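PDB 6X1X: mbGIPC protein from Monosiga brevicollis, which probably binds short peptide segments of partner proteins through this PDZ domain, as a GIPC-family protein thought to act in signalling. Local coordinates for residues A[52-57]-A[83-88]. Numbering follows the deposited sequence.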
# COMPACT_ATOMS: atom_id res chain seq x y z
N HIS A 52 -4.43 -3.16 3.77
CA HIS A 52 -3.41 -2.82 4.75
C HIS A 52 -2.02 -3.07 4.16
O HIS A 52 -1.83 -3.98 3.35
CB HIS A 52 -3.61 -3.63 6.03
CG HIS A 52 -4.76 -3.15 6.87
ND1 HIS A 52 -6.06 -3.54 6.65
CD2 HIS A 52 -4.80 -2.28 7.91
CE1 HIS A 52 -6.85 -2.95 7.53
NE2 HIS A 52 -6.11 -2.18 8.30
N ILE A 53 -1.07 -2.23 4.55
CA ILE A 53 0.31 -2.35 4.08
C ILE A 53 1.09 -3.11 5.13
O ILE A 53 1.40 -2.58 6.20
CB ILE A 53 0.92 -0.98 3.78
CG1 ILE A 53 0.10 -0.28 2.69
CG2 ILE A 53 2.37 -1.14 3.34
CD1 ILE A 53 0.50 1.16 2.45
N ALA A 54 1.43 -4.36 4.83
CA ALA A 54 2.09 -5.22 5.80
C ALA A 54 3.61 -5.10 5.75
O ALA A 54 4.26 -5.17 6.80
CB ALA A 54 1.68 -6.68 5.58
N LYS A 55 4.16 -4.95 4.55
CA LYS A 55 5.61 -4.88 4.37
C LYS A 55 5.91 -4.01 3.16
O LYS A 55 5.13 -3.94 2.21
CB LYS A 55 6.24 -6.25 4.10
CG LYS A 55 6.07 -7.26 5.21
CD LYS A 55 7.01 -8.45 5.04
CE LYS A 55 6.81 -9.43 6.19
NZ LYS A 55 7.68 -10.63 6.06
N ILE A 56 7.08 -3.37 3.19
CA ILE A 56 7.67 -2.73 2.02
C ILE A 56 9.10 -3.24 1.92
O ILE A 56 9.85 -3.16 2.90
CB ILE A 56 7.66 -1.20 2.13
CG1 ILE A 56 6.23 -0.67 2.12
CG2 ILE A 56 8.49 -0.58 1.01
CD1 ILE A 56 6.14 0.77 2.61
N ASN A 57 9.46 -3.78 0.76
CA ASN A 57 10.81 -4.28 0.52
C ASN A 57 11.29 -5.19 1.65
O ASN A 57 12.43 -5.12 2.11
CB ASN A 57 11.79 -3.13 0.28
CG ASN A 57 11.52 -2.44 -1.03
OD1 ASN A 57 11.10 -3.07 -1.99
ND2 ASN A 57 11.77 -1.13 -1.08
N THR A 83 8.74 -3.46 -3.78
CA THR A 83 7.72 -4.46 -3.50
C THR A 83 6.98 -4.08 -2.23
O THR A 83 7.56 -3.52 -1.29
CB THR A 83 8.34 -5.86 -3.38
OG1 THR A 83 8.88 -6.24 -4.65
CG2 THR A 83 7.30 -6.89 -2.97
N MET A 84 5.68 -4.35 -2.21
CA MET A 84 4.83 -4.03 -1.08
C MET A 84 3.90 -5.21 -0.88
O MET A 84 3.31 -5.70 -1.85
CB MET A 84 4.05 -2.75 -1.37
CG MET A 84 3.25 -2.21 -0.21
SD MET A 84 2.70 -0.54 -0.58
CE MET A 84 1.71 -0.80 -2.05
N ILE A 85 3.81 -5.70 0.35
CA ILE A 85 2.87 -6.76 0.69
C ILE A 85 1.64 -6.09 1.26
O ILE A 85 1.72 -5.37 2.26
CB ILE A 85 3.47 -7.75 1.69
CG1 ILE A 85 4.78 -8.33 1.14
CG2 ILE A 85 2.48 -8.86 1.98
CD1 ILE A 85 4.63 -9.09 -0.15
N CYS A 86 0.50 -6.31 0.61
CA CYS A 86 -0.77 -5.75 1.02
C CYS A 86 -1.68 -6.89 1.47
O CYS A 86 -1.61 -8.00 0.95
CB CYS A 86 -1.42 -4.98 -0.13
SG CYS A 86 -0.49 -3.50 -0.60
N VAL A 87 -2.52 -6.60 2.46
CA VAL A 87 -3.45 -7.58 3.00
C VAL A 87 -4.85 -7.02 2.89
O VAL A 87 -5.13 -5.91 3.36
CB VAL A 87 -3.12 -7.93 4.47
CG1 VAL A 87 -4.08 -8.98 4.98
CG2 VAL A 87 -1.68 -8.42 4.59
N GLU A 88 -5.73 -7.77 2.26
CA GLU A 88 -7.10 -7.32 2.08
C GLU A 88 -7.89 -7.57 3.36
O GLU A 88 -7.74 -8.63 3.99
CB GLU A 88 -7.76 -8.10 0.95
CG GLU A 88 -7.04 -8.01 -0.37
CD GLU A 88 -7.90 -8.49 -1.52
OE1 GLU A 88 -9.12 -8.67 -1.31
OE2 GLU A 88 -7.36 -8.69 -2.63
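Met84 meets Ile53 and Ile56 from the neighbouring antiparallel strand, on the face of the sheet that also carries Cys86. Met84 CB lies 3.9 Å from Lys55 O. Met84 CG stands anti to the backbone N (chi1 -173°). It lies 3.5 Å from Lys55 O and also touches two branches, Ile53 CG2 at 3.8 Å and Ile56 CG1 at 4.1 Å. Met84 SD goes on past Ile53, with CG2, CD1 and CG1 of that residue all close to it. Met84 runs aslant across Ile53 but alongside Ile56, in the same direction. Helix 66-75 packs on this face, with Val69 against both isoleucines. An alanine in place of Ile53 would probably open a gap beside Met84 SD and leave Val69 with less to pack on.

The two strands, 52-56 and 81-87, are the central pair of a four-stranded sheet in the PDZ fold. A classic beta bulge interrupts their pairing. Ala54 and Lys55 both face Ile85, and Ile85 O takes two N-H groups. Ala54 N lies 2.8 Å from Ile85 O, nearly in line with the carbonyl; the bond from Lys55 N to Ile85 O is weak (3.4 Å). The bulge turns Ala54 CB toward the other strand, 3.9 Å from Val87 CG2. On the face that carries His52 and Val87, Lys55 CB rests on Ile85 CG1.

His52 and Val87 exchange two backbone hydrogen bonds beyond the bulge. At the other end Asn57 bonds Thr83 twice. Asn57 N donates to Thr83 O, and the side-chain Asn57 OD1 accepts Thr83 N at 3.0 Å in an almost straight bond (173° at the hydrogen).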